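Long-range contact in type IV pilus assembly protein PilF (Thermus thermophilus HB8, PDB 5OIU), which probably powers the assembly of type IV pili as a hexameric motor that binds and hydrolyses ATP: residues G271-C282 and G324-L335. Numbering follows the deposited sequence.
Sequences GVLSQRLVRRVC and GYKGRYAIHELL. With ZN (zinc ion), chain S; ATP (adenosine-5'-triphosphate), chain Q.
Val-272 and Leu-335 open a long antiparallel pairing between 271-282 and 324-335, a worked example of how one strand pair can serve two separate ligand sites. Val-272 N donates a hydrogen bond to Leu-335 O at 2.8 Å, and the reciprocal bond closes the pair. The same exchange recurs at Ser-274 with Glu-333, Arg-276 with Ile-331 and Val-278 with Tyr-329. Gln-275 lies beside His-332, amide and imidazole planes nearly perpendicular at 79°, while its OE1 is hydrogen-bonded to Thr-158. The CB of Arg-276 packs on Ile-331 CG1. On the other face Leu-277 reaches the nucleotide: CD2 lies near the adenine, and CD1 sits 3.3 Å from ATP O4' and 3.6 Å from Arg-328 CZ, centred over that guanidinium. Ala-330 CB adds a contact to ATP N6. Val-278 CG1, back on the face of Arg-276, meets Ile-331 CG2 at 3.8 Å.

Arg-279, bent at chi3 (-65°), brings a guanidinium face over the CD2-CE2 side of Tyr-325, the planes 36° apart; its CB makes a CH-pi contact over the ring face, 4.0 Å from the centroid. Replacing Tyr-325 by an alanine would probably strip the ring from one guanidinium face and from CB, leaving the Arg-279 side chain freer to turn although NE still has Glu-383. Between Arg-279 and Val-281 a beta bulge shifts the register by one. Arg-280, extended, presents a guanidinium face to the edge of Tyr-329. Cys-282 N bonds Gly-324 O, and its SG binds zinc at 2.4 Å alongside Cys-285 and Cys-320, in a site that also includes Cys-317.

Within the P-loop NTPase sheet, 271-281 runs between parallel strand 143-148 and antiparallel 328-336, with helix 366-374 against Ile-331 and His-332 and helix 248-257 against Val-272 and Leu-335.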
loop_
_atom_site.group_PDB
_atom_site.type_symbol
_atom_site.label_atom_id
_atom_site.label_comp_id
_atom_site.label_asym_id
_atom_site.label_seq_id
_atom_site.Cartn_x
_atom_site.Cartn_y
_atom_site.Cartn_z
ATOM N N GLY C 271 -6.790 -13.632 -20.677
ATOM C CA GLY C 271 -8.037 -12.896 -20.721
ATOM C C GLY C 271 -8.897 -13.209 -19.517
ATOM O O GLY C 271 -8.671 -14.197 -18.801
ATOM N N VAL C 272 -9.885 -12.336 -19.300
ATOM C CA VAL C 272 -10.870 -12.503 -18.237
ATOM C C VAL C 272 -12.255 -12.311 -18.829
ATOM O O VAL C 272 -12.514 -11.309 -19.505
ATOM C CB VAL C 272 -10.650 -11.522 -17.070
ATOM C CG1 VAL C 272 -11.604 -11.837 -15.933
ATOM C CG2 VAL C 272 -9.222 -11.609 -16.575
ATOM N N LEU C 273 -13.139 -13.267 -18.584
ATOM C CA LEU C 273 -14.533 -13.161 -18.983
ATOM C C LEU C 273 -15.377 -12.997 -17.732
ATOM O O LEU C 273 -15.330 -13.853 -16.840
ATOM C CB LEU C 273 -14.988 -14.391 -19.755
ATOM C CG LEU C 273 -16.457 -14.244 -20.091
ATOM C CD1 LEU C 273 -16.576 -13.220 -21.198
ATOM C CD2 LEU C 273 -17.026 -15.573 -20.518
ATOM N N SER C 274 -16.142 -11.909 -17.671
ATOM C CA SER C 274 -17.132 -11.689 -16.625
ATOM C C SER C 274 -18.523 -11.811 -17.209
ATOM O O SER C 274 -18.784 -11.305 -18.304
ATOM C CB SER C 274 -16.985 -10.304 -15.992
ATOM O OG SER C 274 -17.725 -10.259 -14.796
ATOM N N GLN C 275 -19.434 -12.454 -16.487
ATOM C CA GLN C 275 -20.757 -12.556 -17.078
ATOM C C GLN C 275 -21.872 -12.485 -16.035
ATOM O O GLN C 275 -21.650 -12.611 -14.827
ATOM C CB GLN C 275 -20.875 -13.831 -17.929
ATOM C CG GLN C 275 -20.689 -15.168 -17.229
ATOM C CD GLN C 275 -20.910 -16.321 -18.220
ATOM O OE1 GLN C 275 -20.099 -16.554 -19.119
ATOM N NE2 GLN C 275 -22.025 -17.019 -18.071
ATOM N N ARG C 276 -23.081 -12.250 -16.549
ATOM C CA ARG C 276 -24.322 -12.229 -15.789
ATOM C C ARG C 276 -25.404 -12.966 -16.568
ATOM O O ARG C 276 -25.374 -13.032 -17.802
ATOM C CB ARG C 276 -24.815 -10.795 -15.519
ATOM C CG ARG C 276 -23.845 -9.945 -14.781
ATOM C CD ARG C 276 -23.553 -10.541 -13.420
ATOM N NE ARG C 276 -22.942 -9.519 -12.579
ATOM C CZ ARG C 276 -21.645 -9.226 -12.609
ATOM N NH1 ARG C 276 -20.819 -9.912 -13.412
ATOM N NH2 ARG C 276 -21.172 -8.258 -11.828
ATOM N N LEU C 277 -26.396 -13.476 -15.849
ATOM C CA LEU C 277 -27.612 -13.961 -16.492
ATOM C C LEU C 277 -28.753 -12.951 -16.302
ATOM O O LEU C 277 -29.046 -12.532 -15.174
ATOM C CB LEU C 277 -27.985 -15.340 -15.944
ATOM C CG LEU C 277 -27.005 -16.490 -16.245
ATOM C CD1 LEU C 277 -27.596 -17.842 -15.842
ATOM C CD2 LEU C 277 -26.602 -16.531 -17.713
ATOM N N VAL C 278 -29.370 -12.534 -17.413
ATOM C CA VAL C 278 -30.565 -11.692 -17.394
ATOM C C VAL C 278 -31.749 -12.535 -17.824
ATOM O O VAL C 278 -31.612 -13.527 -18.547
ATOM C CB VAL C 278 -30.504 -10.438 -18.301
ATOM C CG1 VAL C 278 -29.320 -9.559 -17.982
ATOM C CG2 VAL C 278 -30.506 -10.841 -19.743
ATOM N N ARG C 279 -32.929 -12.115 -17.389
ATOM C CA ARG C 279 -34.146 -12.802 -17.773
ATOM C C ARG C 279 -34.551 -12.384 -19.180
ATOM O O ARG C 279 -34.358 -11.234 -19.598
ATOM C CB ARG C 279 -35.264 -12.507 -16.780
ATOM C CG ARG C 279 -35.110 -13.274 -15.495
ATOM C CD ARG C 279 -36.354 -13.164 -14.669
ATOM N NE ARG C 279 -36.567 -11.786 -14.254
ATOM C CZ ARG C 279 -37.703 -11.316 -13.739
ATOM N NH1 ARG C 279 -38.756 -12.111 -13.575
ATOM N NH2 ARG C 279 -37.780 -10.040 -13.389
ATOM N N ARG C 280 -35.123 -13.336 -19.902
ATOM C CA ARG C 280 -35.379 -13.229 -21.324
ATOM C C ARG C 280 -36.848 -12.897 -21.570
ATOM O O ARG C 280 -37.736 -13.590 -21.061
ATOM C CB ARG C 280 -35.002 -14.546 -21.985
ATOM C CG ARG C 280 -35.047 -14.524 -23.464
ATOM C CD ARG C 280 -34.375 -15.757 -23.990
ATOM N NE ARG C 280 -34.146 -15.633 -25.421
ATOM C CZ ARG C 280 -33.436 -16.494 -26.132
ATOM N NH1 ARG C 280 -32.886 -17.551 -25.533
ATOM N NH2 ARG C 280 -33.280 -16.293 -27.434
ATOM N N VAL C 281 -37.103 -11.843 -22.352
ATOM C CA VAL C 281 -38.477 -11.413 -22.592
ATOM C C VAL C 281 -39.259 -12.513 -23.301
ATOM O O VAL C 281 -38.792 -13.084 -24.297
ATOM C CB VAL C 281 -38.489 -10.118 -23.422
ATOM C CG1 VAL C 281 -39.908 -9.783 -23.848
ATOM C CG2 VAL C 281 -37.873 -8.959 -22.640
ATOM N N CYS C 282 -40.461 -12.804 -22.797
ATOM C CA CYS C 282 -41.358 -13.736 -23.474
ATOM C C CYS C 282 -41.621 -13.306 -24.915
ATOM O O CYS C 282 -41.774 -12.121 -25.219
ATOM C CB CYS C 282 -42.685 -13.848 -22.723
ATOM S SG CYS C 282 -43.979 -14.801 -23.616
ATOM N N GLY C 324 -43.815 -12.007 -17.991
ATOM C CA GLY C 324 -43.244 -11.345 -19.150
ATOM C C GLY C 324 -41.898 -11.896 -19.570
ATOM O O GLY C 324 -41.292 -11.382 -20.522
ATOM N N TYR C 325 -41.422 -12.932 -18.899
ATOM C CA TYR C 325 -40.122 -13.504 -19.164
ATOM C C TYR C 325 -40.251 -15.011 -19.318
ATOM O O TYR C 325 -41.142 -15.639 -18.743
ATOM C CB TYR C 325 -39.135 -13.201 -18.028
ATOM C CG TYR C 325 -38.871 -11.736 -17.726
ATOM C CD1 TYR C 325 -38.043 -10.972 -18.538
ATOM C CD2 TYR C 325 -39.399 -11.141 -16.586
ATOM C CE1 TYR C 325 -37.776 -9.644 -18.239
ATOM C CE2 TYR C 325 -39.146 -9.822 -16.285
ATOM C CZ TYR C 325 -38.335 -9.071 -17.110
ATOM O OH TYR C 325 -38.085 -7.749 -16.789
ATOM N N LYS C 326 -39.332 -15.596 -20.077
ATOM C CA LYS C 326 -39.200 -17.049 -20.132
ATOM C C LYS C 326 -37.775 -17.353 -20.529
ATOM O O LYS C 326 -37.332 -16.913 -21.596
ATOM C CB LYS C 326 -40.172 -17.669 -21.126
ATOM C CG LYS C 326 -39.823 -19.110 -21.483
ATOM C CD LYS C 326 -41.037 -19.856 -21.964
ATOM C CE LYS C 326 -41.875 -20.313 -20.793
ATOM N NZ LYS C 326 -43.155 -20.914 -21.250
ATOM N N GLY C 327 -37.061 -18.086 -19.678
ATOM C CA GLY C 327 -35.666 -18.396 -19.936
ATOM C C GLY C 327 -34.715 -17.272 -19.525
ATOM O O GLY C 327 -35.105 -16.186 -19.054
ATOM N N ARG C 328 -33.424 -17.560 -19.693
ATOM C CA ARG C 328 -32.375 -16.623 -19.339
ATOM C C ARG C 328 -31.399 -16.519 -20.499
ATOM O O ARG C 328 -31.393 -17.356 -21.409
ATOM C CB ARG C 328 -31.667 -17.037 -18.038
ATOM C CG ARG C 328 -32.630 -17.467 -16.944
ATOM C CD ARG C 328 -31.954 -18.234 -15.807
ATOM N NE ARG C 328 -31.371 -17.304 -14.849
ATOM C CZ ARG C 328 -30.573 -17.652 -13.846
ATOM N NH1 ARG C 328 -30.251 -18.928 -13.640
ATOM N NH2 ARG C 328 -30.095 -16.711 -13.044
ATOM N N TYR C 329 -30.589 -15.461 -20.463
ATOM C CA TYR C 329 -29.647 -15.116 -21.522
ATOM C C TYR C 329 -28.454 -14.423 -20.884
ATOM O O TYR C 329 -28.596 -13.721 -19.882
ATOM C CB TYR C 329 -30.304 -14.214 -22.562
ATOM C CG TYR C 329 -29.724 -14.245 -23.962
ATOM C CD1 TYR C 329 -28.623 -13.476 -24.292
ATOM C CD2 TYR C 329 -30.328 -14.992 -24.970
ATOM C CE1 TYR C 329 -28.118 -13.458 -25.578
ATOM C CE2 TYR C 329 -29.835 -14.986 -26.258
ATOM C CZ TYR C 329 -28.724 -14.214 -26.561
ATOM O OH TYR C 329 -28.204 -14.202 -27.844
ATOM N N ALA C 330 -27.275 -14.648 -21.439
ATOM C CA ALA C 330 -26.059 -14.173 -20.808
ATOM C C ALA C 330 -25.640 -12.844 -21.413
ATOM O O ALA C 330 -25.907 -12.567 -22.586
ATOM C CB ALA C 330 -24.929 -15.189 -20.959
ATOM N N ILE C 331 -24.985 -12.019 -20.585
ATOM C CA ILE C 331 -24.338 -10.785 -21.013
ATOM C C ILE C 331 -22.878 -10.831 -20.565
ATOM O O ILE C 331 -22.536 -11.411 -19.527
ATOM C CB ILE C 331 -25.070 -9.539 -20.455
ATOM C CG1 ILE C 331 -24.824 -9.356 -18.956
ATOM C CG2 ILE C 331 -26.573 -9.647 -20.678
ATOM C CD1 ILE C 331 -25.708 -8.281 -18.367
ATOM N N HIS C 332 -22.003 -10.212 -21.356
ATOM C CA HIS C 332 -20.585 -10.511 -21.249
ATOM C C HIS C 332 -19.718 -9.266 -21.164
ATOM O O HIS C 332 -20.023 -8.214 -21.731
ATOM C CB HIS C 332 -20.133 -11.331 -22.428
ATOM C CG HIS C 332 -20.877 -12.619 -22.590
ATOM N ND1 HIS C 332 -21.795 -12.828 -23.601
ATOM C CD2 HIS C 332 -20.822 -13.773 -21.884
ATOM C CE1 HIS C 332 -22.284 -14.050 -23.500
ATOM N NE2 HIS C 332 -21.705 -14.648 -22.471
ATOM N N GLU C 333 -18.606 -9.426 -20.457
ATOM C CA GLU C 333 -17.517 -8.465 -20.439
ATOM C C GLU C 333 -16.220 -9.239 -20.643
ATOM O O GLU C 333 -15.872 -10.083 -19.806
ATOM C CB GLU C 333 -17.503 -7.721 -19.112
ATOM C CG GLU C 333 -16.699 -6.471 -19.108
ATOM C CD GLU C 333 -16.892 -5.718 -17.830
ATOM O OE1 GLU C 333 -16.273 -6.123 -16.817
ATOM O OE2 GLU C 333 -17.694 -4.751 -17.835
ATOM N N LEU C 334 -15.516 -8.973 -21.757
ATOM C CA LEU C 334 -14.349 -9.774 -22.162
ATOM C C LEU C 334 -13.102 -8.898 -22.212
ATOM O O LEU C 334 -12.893 -8.142 -23.169
ATOM C CB LEU C 334 -14.563 -10.474 -23.505
ATOM C CG LEU C 334 -13.337 -11.240 -24.052
ATOM C CD1 LEU C 334 -12.793 -12.281 -23.089
ATOM C CD2 LEU C 334 -13.629 -11.898 -25.415
ATOM N N LEU C 335 -12.269 -9.037 -21.186
ATOM C CA LEU C 335 -11.000 -8.337 -21.080
ATOM C C LEU C 335 -9.928 -9.211 -21.716
ATOM O O LEU C 335 -9.521 -10.225 -21.132
ATOM C CB LEU C 335 -10.677 -8.040 -19.618
ATOM C CG LEU C 335 -9.544 -7.062 -19.302
ATOM C CD1 LEU C 335 -9.675 -6.563 -17.884
ATOM C CD2 LEU C 335 -8.182 -7.698 -19.487
HETATM ZN ZN ZN S . -45.745 -13.806 -22.249
HETATM P PG ATP Q . -21.876 -21.583 -9.263
HETATM O O1G ATP Q . -21.669 -20.174 -8.716
HETATM O O2G ATP Q . -20.590 -22.311 -9.594
HETATM O O3G ATP Q . -22.822 -22.440 -8.461
HETATM P PB ATP Q . -22.150 -21.014 -12.069
HETATM O O1B ATP Q . -21.699 -19.578 -12.005
HETATM O O2B ATP Q . -21.218 -22.105 -12.541
HETATM O O3B ATP Q . -22.732 -21.445 -10.632
HETATM P PA ATP Q . -23.932 -22.476 -13.687
HETATM O O1A ATP Q . -23.276 -22.885 -14.978
HETATM O O2A ATP Q . -23.993 -23.480 -12.561
HETATM O O3A ATP Q . -23.411 -21.088 -13.061
HETATM O "O5'" ATP Q . -25.420 -22.086 -14.139
HETATM C "C5'" ATP Q . -26.418 -21.679 -13.206
HETATM C "C4'" ATP Q . -27.762 -21.867 -13.898
HETATM O "O4'" ATP Q . -27.888 -20.981 -15.016
HETATM C "C3'" ATP Q . -27.874 -23.283 -14.426
HETATM O "O3'" ATP Q . -29.223 -23.682 -14.111
HETATM C "C2'" ATP Q . -27.586 -23.130 -15.917
HETATM O "O2'" ATP Q . -28.165 -24.155 -16.746
HETATM C "C1'" ATP Q . -28.086 -21.716 -16.220
HETATM N N9 ATP Q . -27.326 -21.044 -17.292
HETATM C C8 ATP Q . -25.979 -20.938 -17.331
HETATM N N7 ATP Q . -25.579 -20.254 -18.435
HETATM C C5 ATP Q . -26.677 -19.915 -19.130
HETATM C C6 ATP Q . -26.947 -19.187 -20.390
HETATM N N6 ATP Q . -25.939 -18.684 -21.146
HETATM N N1 ATP Q . -28.236 -19.039 -20.762
HETATM C C2 ATP Q . -29.240 -19.537 -20.012
HETATM N N3 ATP Q . -29.069 -20.208 -18.855
HETATM C C4 ATP Q . -27.829 -20.430 -18.366
#